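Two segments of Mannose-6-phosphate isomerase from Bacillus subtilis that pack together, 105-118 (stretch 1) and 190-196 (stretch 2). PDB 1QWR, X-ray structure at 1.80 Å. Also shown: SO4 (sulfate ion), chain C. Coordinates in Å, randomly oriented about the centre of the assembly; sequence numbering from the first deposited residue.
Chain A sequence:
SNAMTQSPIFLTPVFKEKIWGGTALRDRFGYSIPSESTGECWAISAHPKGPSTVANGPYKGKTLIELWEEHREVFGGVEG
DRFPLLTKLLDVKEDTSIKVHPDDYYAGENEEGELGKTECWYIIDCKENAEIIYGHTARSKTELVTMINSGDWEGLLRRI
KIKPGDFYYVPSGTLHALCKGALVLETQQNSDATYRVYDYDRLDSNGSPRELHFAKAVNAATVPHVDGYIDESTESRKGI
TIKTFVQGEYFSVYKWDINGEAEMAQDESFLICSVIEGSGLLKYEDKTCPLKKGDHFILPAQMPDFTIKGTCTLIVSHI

Stretch 1, residues 105-118: YYAGENEEGELGKT
Stretch 2 190-196: NSDATYR

Three hydrogen bonds join the two stretches directly. The shortest runs from Tyr 195 OH to Glu 111 OE2, at 2.6 Å. The carboxylate oxygen lies at the edge of the Tyr 195 ring, near its plane, where a phenol hydroxyl can direct its proton. Glu 111 has chi1 and chi2 both m (-57° and -49°) and chi3 at -43°. Tyr 195 is m at chi1 (-58°), with chi2 at -38°.

The second bond runs from Asp 192 N to Glu 114 OE1, 2.8 Å, with an angle of 146° at the hydrogen. Glu 114 points its CA-to-CB bond toward stretch 2 and is t at chi1 and p at chi2 (84°), with chi3 at 178°; this conformation carries OE1 to the backbone of Asp 192. Glu 114 OE1 also lies 3.4 Å from Ser 191 CA. The CA-to-CB bond of Asp 192 is directed away overall, yet Asp 192 CB still touches Glu 114 OE1, at 3.8 Å.

The third bond runs from Ser 191 OG to Leu 115 O, also 2.8 Å. Ser 191 is t at chi1 (160°). Ser 191 OG also accepts from Ala 193 N at 3.1 Å and 167°, so one hydroxyl ties its own loop together while donating across the contact. A water adds a bridge: it accepts from Leu 115 N at 3.1 Å and donates to Asn 190 O at 2.8 Å.

Stretch 1 leaves a helix and then makes a turn. Residues 105-110 end a helix that begins earlier in the chain. Asn 110 N and Asn 110 ND2 both donate to Tyr 106 O, at 2.8 and 2.9 Å. Glu 111 is the first residue to leave helical angles, at phi/psi -124/37, though Glu 111 N still bonds Ala 107 O at 2.6 Å. A type I' turn follows from Glu 111 to Glu 114, closed by Glu 114 N to Glu 111 O at 3.2 Å. Glu 112 (48/54) and Gly 113 (83/2) occupy its centre. At the Gly 113 angles a CB would be jammed against the preceding carbonyl oxygen. Then come Glu 114 (-64/147), Leu 115 (-75/164), Gly 116 (-75/-179) and Lys 117 (-135/68).

Stretch 2 is loop through Asn 190 (-73/88), Ser 191 (-161/157), Asp 192 (-130/24), Ala 193 (-78/108) and Thr 194 (-136/130), then strand from Tyr 195 (-115/111). Leu 115 CA and Ser 191 CA are the closest CA pair, 5.3 Å apart.

Packing contacts add to the polar bonds. The Tyr 106 (chi1 t) and Tyr 195 rings meet rim to rim, planes at 83°. Tyr 106 CE2 is 3.6 Å from Tyr 195 CE2 and 3.4 Å from Tyr 195 OH. Ala 193 CB points toward stretch 1, 4.1 Å from Glu 114 CG. Leu 115, m then t, brings Leu 115 CD1 to 3.5 Å from Asn 190 O. Lys 117 (t, t, t, m) puts Lys 117 CE 3.2 Å from Ser 191 O. Arg 196 takes no part; Arg 196 NE donates to sulfate O3 at 3.2 Å.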

# COMPACT_ATOMS: atom_id res chain seq x y z
N TYR A 105 3.81 -10.84 15.69
CA TYR A 105 4.59 -11.66 16.61
C TYR A 105 5.88 -12.17 15.99
O TYR A 105 6.97 -11.98 16.55
CB TYR A 105 3.77 -12.86 17.08
CG TYR A 105 4.60 -13.82 17.91
CD1 TYR A 105 4.98 -13.48 19.22
CD2 TYR A 105 5.03 -15.03 17.38
CE1 TYR A 105 5.79 -14.34 19.97
CE2 TYR A 105 5.83 -15.90 18.12
CZ TYR A 105 6.21 -15.54 19.42
OH TYR A 105 7.01 -16.39 20.14
N TYR A 106 5.77 -12.81 14.84
CA TYR A 106 6.96 -13.36 14.20
C TYR A 106 7.94 -12.28 13.78
O TYR A 106 9.15 -12.46 13.92
CB TYR A 106 6.59 -14.20 12.99
CG TYR A 106 7.73 -15.10 12.55
CD1 TYR A 106 7.88 -16.38 13.10
CD2 TYR A 106 8.67 -14.66 11.60
CE1 TYR A 106 8.94 -17.22 12.71
CE2 TYR A 106 9.74 -15.50 11.20
CZ TYR A 106 9.87 -16.77 11.77
OH TYR A 106 10.92 -17.60 11.41
N ALA A 107 7.41 -11.17 13.26
CA ALA A 107 8.26 -10.07 12.82
C ALA A 107 9.00 -9.47 14.00
O ALA A 107 10.20 -9.20 13.93
CB ALA A 107 7.40 -8.97 12.15
N GLY A 108 8.28 -9.26 15.10
CA GLY A 108 8.88 -8.68 16.28
C GLY A 108 9.95 -9.60 16.85
O GLY A 108 11.02 -9.16 17.23
N GLU A 109 9.65 -10.90 16.89
CA GLU A 109 10.60 -11.89 17.41
C GLU A 109 11.83 -12.12 16.53
O GLU A 109 12.94 -12.28 17.04
CB GLU A 109 9.89 -13.24 17.61
CG GLU A 109 8.91 -13.24 18.78
CD GLU A 109 9.60 -12.88 20.08
OE1 GLU A 109 10.47 -13.66 20.51
OE2 GLU A 109 9.27 -11.83 20.67
N ASN A 110 11.63 -12.13 15.22
CA ASN A 110 12.73 -12.42 14.30
C ASN A 110 13.30 -11.25 13.52
O ASN A 110 14.36 -11.40 12.90
CB ASN A 110 12.29 -13.51 13.33
CG ASN A 110 11.92 -14.79 14.04
OD1 ASN A 110 12.76 -15.67 14.23
ND2 ASN A 110 10.66 -14.89 14.45
N GLU A 111 12.62 -10.11 13.53
CA GLU A 111 13.10 -8.94 12.79
C GLU A 111 13.27 -7.74 13.70
O GLU A 111 12.97 -6.60 13.32
CB GLU A 111 12.14 -8.59 11.63
CG GLU A 111 11.88 -9.71 10.60
CD GLU A 111 13.14 -10.39 10.09
OE1 GLU A 111 14.13 -9.70 9.79
OE2 GLU A 111 13.14 -11.64 9.98
N GLU A 112 13.72 -8.00 14.92
CA GLU A 112 14.00 -6.94 15.88
C GLU A 112 12.95 -5.84 16.09
O GLU A 112 13.23 -4.64 15.98
CB GLU A 112 15.35 -6.32 15.52
CG GLU A 112 16.49 -7.34 15.66
CD GLU A 112 16.72 -7.73 17.12
OE1 GLU A 112 17.33 -6.91 17.83
OE2 GLU A 112 16.30 -8.83 17.55
N GLY A 113 11.73 -6.27 16.40
CA GLY A 113 10.66 -5.32 16.67
C GLY A 113 9.92 -4.74 15.49
O GLY A 113 9.04 -3.89 15.66
N GLU A 114 10.28 -5.17 14.28
CA GLU A 114 9.62 -4.70 13.08
C GLU A 114 8.16 -5.17 13.18
O GLU A 114 7.89 -6.22 13.74
CB GLU A 114 10.26 -5.34 11.86
CG GLU A 114 9.75 -4.85 10.53
CD GLU A 114 10.45 -3.58 10.08
OE1 GLU A 114 10.16 -3.08 8.99
OE2 GLU A 114 11.30 -3.09 10.84
N LEU A 115 7.23 -4.38 12.65
CA LEU A 115 5.82 -4.78 12.66
C LEU A 115 5.61 -5.86 11.62
O LEU A 115 6.45 -6.06 10.74
CB LEU A 115 4.93 -3.59 12.30
CG LEU A 115 4.82 -2.40 13.25
CD1 LEU A 115 3.84 -1.36 12.67
CD2 LEU A 115 4.33 -2.87 14.60
N GLY A 116 4.49 -6.57 11.73
CA GLY A 116 4.17 -7.58 10.72
C GLY A 116 3.71 -6.82 9.48
O GLY A 116 3.69 -5.58 9.50
N LYS A 117 3.33 -7.51 8.41
CA LYS A 117 2.91 -6.78 7.21
C LYS A 117 1.63 -7.32 6.53
O LYS A 117 1.67 -7.90 5.45
CB LYS A 117 4.06 -6.72 6.19
CG LYS A 117 4.04 -5.61 5.11
CD LYS A 117 5.49 -5.52 4.52
CE LYS A 117 5.72 -4.55 3.41
NZ LYS A 117 5.10 -4.99 2.15
N THR A 118 0.50 -7.15 7.21
CA THR A 118 -0.78 -7.47 6.60
C THR A 118 -0.92 -6.29 5.62
O THR A 118 -0.48 -5.18 5.93
CB THR A 118 -1.88 -7.46 7.65
OG1 THR A 118 -1.83 -8.69 8.38
CG2 THR A 118 -3.28 -7.30 7.01
N ASN A 190 3.17 -0.50 8.62
CA ASN A 190 4.48 0.17 8.52
C ASN A 190 5.58 -0.87 8.82
O ASN A 190 6.02 -1.07 9.96
CB ASN A 190 4.49 1.32 9.53
CG ASN A 190 5.83 2.03 9.61
OD1 ASN A 190 6.69 1.87 8.74
ND2 ASN A 190 6.00 2.83 10.65
N SER A 191 6.02 -1.55 7.77
CA SER A 191 6.96 -2.64 7.92
C SER A 191 7.62 -2.92 6.59
O SER A 191 7.05 -2.59 5.55
CB SER A 191 6.18 -3.90 8.39
OG SER A 191 6.88 -5.12 8.14
N ASP A 192 8.80 -3.53 6.61
CA ASP A 192 9.51 -3.90 5.38
C ASP A 192 9.91 -5.37 5.52
O ASP A 192 10.84 -5.82 4.87
CB ASP A 192 10.75 -3.00 5.20
CG ASP A 192 11.36 -3.12 3.80
OD1 ASP A 192 10.63 -3.33 2.81
OD2 ASP A 192 12.60 -2.96 3.71
N ALA A 193 9.18 -6.10 6.36
CA ALA A 193 9.46 -7.52 6.60
C ALA A 193 8.94 -8.42 5.49
O ALA A 193 7.72 -8.65 5.35
CB ALA A 193 8.87 -7.93 7.93
N THR A 194 9.87 -8.94 4.70
CA THR A 194 9.53 -9.79 3.57
C THR A 194 10.42 -11.03 3.46
O THR A 194 11.63 -10.91 3.49
CB THR A 194 9.68 -9.01 2.25
OG1 THR A 194 8.78 -7.90 2.27
CG2 THR A 194 9.38 -9.91 1.05
N TYR A 195 9.80 -12.19 3.31
CA TYR A 195 10.53 -13.44 3.17
C TYR A 195 10.25 -13.99 1.77
O TYR A 195 9.13 -14.40 1.47
CB TYR A 195 10.09 -14.46 4.24
CG TYR A 195 10.26 -13.96 5.67
CD1 TYR A 195 11.37 -13.20 6.05
CD2 TYR A 195 9.31 -14.27 6.66
CE1 TYR A 195 11.53 -12.76 7.37
CE2 TYR A 195 9.46 -13.84 7.97
CZ TYR A 195 10.57 -13.08 8.32
OH TYR A 195 10.72 -12.65 9.61
N ARG A 196 11.27 -13.97 0.91
CA ARG A 196 11.11 -14.45 -0.46
C ARG A 196 11.40 -15.93 -0.57
O ARG A 196 12.33 -16.42 0.08
CB ARG A 196 12.08 -13.76 -1.40
CG ARG A 196 12.04 -12.27 -1.36
CD ARG A 196 12.76 -11.69 -2.57
NE ARG A 196 12.81 -10.24 -2.48
CZ ARG A 196 13.80 -9.57 -1.92
NH1 ARG A 196 14.83 -10.21 -1.40
NH2 ARG A 196 13.74 -8.25 -1.87
S SO4 C . 9.77 -7.84 -3.98
O1 SO4 C . 9.71 -8.93 -4.98
O2 SO4 C . 10.62 -6.75 -4.46
O3 SO4 C . 10.28 -8.36 -2.70
O4 SO4 C . 8.40 -7.32 -3.77
O HOH W 1 8.09 -1.51 11.76